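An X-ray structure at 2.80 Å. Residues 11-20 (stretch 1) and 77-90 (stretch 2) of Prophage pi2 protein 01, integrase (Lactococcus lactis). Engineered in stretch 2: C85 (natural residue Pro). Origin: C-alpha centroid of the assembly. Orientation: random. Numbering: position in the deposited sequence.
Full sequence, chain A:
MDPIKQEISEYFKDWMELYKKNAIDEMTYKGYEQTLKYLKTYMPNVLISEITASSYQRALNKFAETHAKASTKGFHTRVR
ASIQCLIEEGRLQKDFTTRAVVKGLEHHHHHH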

# COMPACT_ATOMS: atom_id res chain seq x y z
N TYR A 11 7.06 7.04 -0.87
CA TYR A 11 6.20 7.36 -1.99
C TYR A 11 4.75 7.44 -1.56
O TYR A 11 4.05 8.38 -1.92
N PHE A 12 4.26 6.47 -0.80
CA PHE A 12 2.87 6.50 -0.38
C PHE A 12 2.51 7.85 0.22
O PHE A 12 1.49 8.43 -0.13
N LYS A 13 3.34 8.35 1.12
CA LYS A 13 3.09 9.64 1.76
C LYS A 13 3.03 10.70 0.67
O LYS A 13 2.07 11.46 0.59
N ASP A 14 4.07 10.73 -0.17
CA ASP A 14 4.17 11.67 -1.29
C ASP A 14 2.84 11.68 -2.05
O ASP A 14 2.23 12.73 -2.26
N TRP A 15 2.40 10.49 -2.45
CA TRP A 15 1.15 10.27 -3.19
C TRP A 15 -0.09 10.79 -2.45
O TRP A 15 -0.79 11.67 -2.95
N MSE A 16 -0.35 10.25 -1.27
CA MSE A 16 -1.53 10.63 -0.49
C MSE A 16 -1.67 12.12 -0.29
O MSE A 16 -2.77 12.66 -0.39
N GLU A 17 -0.56 12.80 -0.01
CA GLU A 17 -0.58 14.24 0.21
C GLU A 17 -0.85 14.99 -1.09
O GLU A 17 -1.19 16.16 -1.06
N LEU A 18 -0.72 14.32 -2.23
CA LEU A 18 -0.98 14.96 -3.50
C LEU A 18 -2.41 14.81 -3.97
O LEU A 18 -3.10 15.79 -4.23
N TYR A 19 -2.85 13.56 -4.07
CA TYR A 19 -4.19 13.29 -4.58
C TYR A 19 -5.26 13.03 -3.54
O TYR A 19 -6.44 12.94 -3.89
N LYS A 20 -4.88 12.93 -2.27
CA LYS A 20 -5.88 12.64 -1.25
C LYS A 20 -6.08 13.74 -0.21
O LYS A 20 -7.21 14.15 0.07
N THR A 77 -6.21 -2.44 -0.18
CA THR A 77 -6.91 -1.53 -1.06
C THR A 77 -6.23 -0.16 -1.20
O THR A 77 -5.91 0.26 -2.31
N ARG A 78 -5.97 0.52 -0.08
CA ARG A 78 -5.31 1.82 -0.12
C ARG A 78 -3.94 1.78 -0.79
O ARG A 78 -3.61 2.65 -1.60
N VAL A 79 -3.13 0.79 -0.47
CA VAL A 79 -1.82 0.70 -1.10
C VAL A 79 -2.00 0.49 -2.59
O VAL A 79 -1.29 1.06 -3.41
N ARG A 80 -2.95 -0.36 -2.93
CA ARG A 80 -3.22 -0.66 -4.33
C ARG A 80 -3.49 0.63 -5.11
O ARG A 80 -2.90 0.87 -6.16
N ALA A 81 -4.37 1.46 -4.57
CA ALA A 81 -4.71 2.71 -5.23
C ALA A 81 -3.47 3.55 -5.53
O ALA A 81 -3.36 4.14 -6.61
N SER A 82 -2.55 3.62 -4.59
CA SER A 82 -1.35 4.41 -4.81
C SER A 82 -0.48 3.84 -5.91
O SER A 82 0.25 4.57 -6.57
N ILE A 83 -0.53 2.53 -6.09
CA ILE A 83 0.29 1.93 -7.13
C ILE A 83 -0.30 2.21 -8.52
O ILE A 83 0.44 2.36 -9.50
N GLN A 84 -1.63 2.32 -8.58
CA GLN A 84 -2.32 2.60 -9.83
C GLN A 84 -1.75 3.80 -10.57
O GLN A 84 -1.30 3.67 -11.71
N CYS A 85 -1.77 4.97 -9.94
CA CYS A 85 -1.24 6.16 -10.58
C CYS A 85 0.19 5.88 -10.99
O CYS A 85 0.66 6.34 -12.03
N LEU A 86 0.89 5.08 -10.21
CA LEU A 86 2.27 4.77 -10.55
C LEU A 86 2.33 4.01 -11.87
O LEU A 86 3.25 4.17 -12.66
N ILE A 87 1.32 3.18 -12.11
CA ILE A 87 1.25 2.41 -13.34
C ILE A 87 0.82 3.33 -14.48
O ILE A 87 1.49 3.43 -15.52
N GLU A 88 -0.33 3.99 -14.28
CA GLU A 88 -0.90 4.91 -15.26
C GLU A 88 0.17 5.88 -15.79
O GLU A 88 0.25 6.14 -16.99
N GLU A 89 0.99 6.39 -14.88
CA GLU A 89 2.05 7.32 -15.20
C GLU A 89 3.16 6.65 -15.98
O GLU A 89 4.02 7.32 -16.55
N GLY A 90 3.14 5.32 -16.02
CA GLY A 90 4.17 4.60 -16.74
C GLY A 90 5.52 4.63 -16.03
O GLY A 90 6.57 4.66 -16.67

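The most unusual feature of this contact is its lone hydrogen bond across the two stretches, which runs from a side chain to a helix carbonyl that has no hydrogen bond to L86 N, four residues on (3.7 Å from S82 O to L86 N): Y11 OH donates to S82 O at 2.7 Å. Around it, four aromatic residues of helix 11-19 meet a face of helix 77-88 with small residues, A81, S82 and the engineered C85, alongside L86 and R78. At S82 and A81 it is an example of large rings packing against small residues where two helices cross nearly at right angles (84°, axes 10.2 Å apart).

S82 lies at the centre, its CA 6.5 Å from the CA of F12. Its p rotamer carries OG back to its own helix, where it donates a very short bond to V79 O (2.4 Å between OG and that oxygen). Three rings, those of Y11, F12 and W15, contact S82. W15, chi1 t, lays its six-membered ring over the S82 methylene in a CH-pi contact, with S82 CB 3.7 Å from the ring centroid, while W15 CH2 reaches A81 CB at 4.0 Å. F12, also t, leaves its backbone sideways, but its ring closes on the other helix, edge first: CD2 lies 3.4 Å from S82 OG, and CE2 lies 3.6 Å from R78 O.

Y11 points toward the partner helix, again with chi1 t, and combines both kinds of contact. Its hydroxyl takes the polar partner at the ring edge, while L86, with chi1 between wells at -146° and chi2 p, places CD2 over one face, 4.1 Å from the Y11 ring centroid.

At the exposed margin lies Y19, whose chi1 is m. Its CE2 lies 3.9 Å from SG of C85, an engineered residue (Pro in the natural sequence) with chi1 t; the sulfur approaches the ring obliquely. C85 CB also touches W15 NE1 at 4.0 Å.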

# COMPACT_ATOMS: atom_id res chain seq x y z
CB TYR A 11 6.36 6.31 -3.08
CG TYR A 11 5.24 6.34 -4.10
CD1 TYR A 11 4.14 5.49 -3.97
CD2 TYR A 11 5.24 7.26 -5.14
CE1 TYR A 11 3.07 5.56 -4.84
CE2 TYR A 11 4.17 7.35 -6.03
CZ TYR A 11 3.09 6.50 -5.87
OH TYR A 11 2.03 6.60 -6.73
CB PHE A 12 2.58 5.37 0.62
CG PHE A 12 1.12 5.19 0.93
CD1 PHE A 12 0.54 5.83 2.02
CD2 PHE A 12 0.31 4.39 0.13
CE1 PHE A 12 -0.81 5.66 2.31
CE2 PHE A 12 -1.05 4.22 0.41
CZ PHE A 12 -1.61 4.86 1.51
CB LYS A 13 4.20 9.97 2.75
CG LYS A 13 4.03 11.29 3.49
CD LYS A 13 5.10 11.46 4.58
CE LYS A 13 4.87 12.71 5.42
NZ LYS A 13 4.97 13.98 4.64
CB ASP A 14 5.33 11.21 -2.20
CG ASP A 14 5.75 12.26 -3.23
OD1 ASP A 14 4.87 12.79 -3.93
OD2 ASP A 14 6.97 12.53 -3.34
CB TRP A 15 0.97 8.78 -3.48
CG TRP A 15 -0.30 8.44 -4.20
CD1 TRP A 15 -0.57 8.65 -5.50
CD2 TRP A 15 -1.52 7.91 -3.61
NE1 TRP A 15 -1.87 8.29 -5.78
CE2 TRP A 15 -2.47 7.84 -4.64
CE3 TRP A 15 -1.88 7.50 -2.32
CZ2 TRP A 15 -3.77 7.37 -4.43
CZ3 TRP A 15 -3.17 7.03 -2.11
CH2 TRP A 15 -4.10 6.97 -3.16
CB MSE A 16 -1.52 9.92 0.87
CG MSE A 16 -0.37 10.29 1.82
SE MSE A 16 -0.36 9.26 3.52
CE MSE A 16 -1.93 9.99 4.34
CB GLU A 17 0.73 14.72 0.82
CG GLU A 17 1.03 14.10 2.18
CD GLU A 17 2.25 14.70 2.84
OE1 GLU A 17 3.18 15.11 2.10
OE2 GLU A 17 2.29 14.74 4.08
CB LEU A 18 -0.08 14.40 -4.59
CG LEU A 18 1.28 15.05 -4.72
CD1 LEU A 18 2.04 14.37 -5.83
CD2 LEU A 18 1.12 16.52 -5.01
CB TYR A 19 -4.13 12.10 -5.53
CG TYR A 19 -3.06 12.20 -6.61
CD1 TYR A 19 -1.71 12.15 -6.28
CD2 TYR A 19 -3.40 12.36 -7.95
CE1 TYR A 19 -0.71 12.25 -7.26
CE2 TYR A 19 -2.42 12.46 -8.95
CZ TYR A 19 -1.07 12.41 -8.60
OH TYR A 19 -0.08 12.52 -9.56
CB LYS A 20 -5.51 11.34 -0.54
CG LYS A 20 -6.58 10.27 -0.65
CD LYS A 20 -6.73 9.76 -2.06
CE LYS A 20 -7.95 8.88 -2.17
NZ LYS A 20 -8.03 8.24 -3.50
CB THR A 77 -8.38 -1.38 -0.60
OG1 THR A 77 -8.94 -0.19 -1.17
CG2 THR A 77 -8.45 -1.32 0.89
CB ARG A 78 -5.20 2.41 1.30
CG ARG A 78 -6.52 3.02 1.82
CD ARG A 78 -6.35 3.83 3.10
NE ARG A 78 -6.40 3.02 4.32
CZ ARG A 78 -7.47 2.33 4.73
NH1 ARG A 78 -7.42 1.62 5.85
NH2 ARG A 78 -8.58 2.35 4.01
CB VAL A 79 -1.03 -0.49 -0.57
CG1 VAL A 79 0.32 -0.54 -1.26
CG2 VAL A 79 -0.87 -0.39 0.94
CB ARG A 80 -4.43 -1.60 -4.42
CG ARG A 80 -4.82 -2.02 -5.82
CD ARG A 80 -5.67 -3.27 -5.79
NE ARG A 80 -6.21 -3.56 -7.10
CZ ARG A 80 -5.47 -3.68 -8.20
NH1 ARG A 80 -6.04 -3.95 -9.37
NH2 ARG A 80 -4.15 -3.54 -8.12
CB ALA A 81 -5.67 3.49 -4.37
CB SER A 82 -0.54 4.51 -3.53
OG SER A 82 -0.26 3.22 -3.04
CB ILE A 83 0.45 0.42 -6.87
CG1 ILE A 83 1.66 0.20 -5.98
CG2 ILE A 83 0.67 -0.32 -8.16
CD1 ILE A 83 1.51 0.79 -4.62
CB GLN A 84 -3.80 2.87 -9.56
CG GLN A 84 -4.51 1.73 -8.89
CD GLN A 84 -4.35 0.43 -9.65
OE1 GLN A 84 -3.28 -0.20 -9.60
NE2 GLN A 84 -5.40 0.01 -10.35
CB CYS A 85 -1.31 7.38 -9.63
SG CYS A 85 -1.50 9.02 -10.47
CB LEU A 86 2.91 3.96 -9.43
CG LEU A 86 4.40 4.22 -9.17
CD1 LEU A 86 4.71 5.71 -9.07
CD2 LEU A 86 4.75 3.52 -7.88
CB ILE A 87 0.23 1.27 -13.23
CG1 ILE A 87 0.69 0.24 -12.19
CG2 ILE A 87 0.01 0.62 -14.60
CD1 ILE A 87 1.97 -0.51 -12.55
CB GLU A 88 -2.04 5.69 -14.59
CG GLU A 88 -3.31 5.74 -15.43
CD GLU A 88 -3.20 6.74 -16.58
OE1 GLU A 88 -4.02 6.66 -17.52
OE2 GLU A 88 -2.30 7.60 -16.55
CB GLU A 89 2.62 7.92 -13.92
CG GLU A 89 1.64 8.83 -13.19
CD GLU A 89 2.18 9.36 -11.89
OE1 GLU A 89 3.41 9.62 -11.81
OE2 GLU A 89 1.36 9.55 -10.96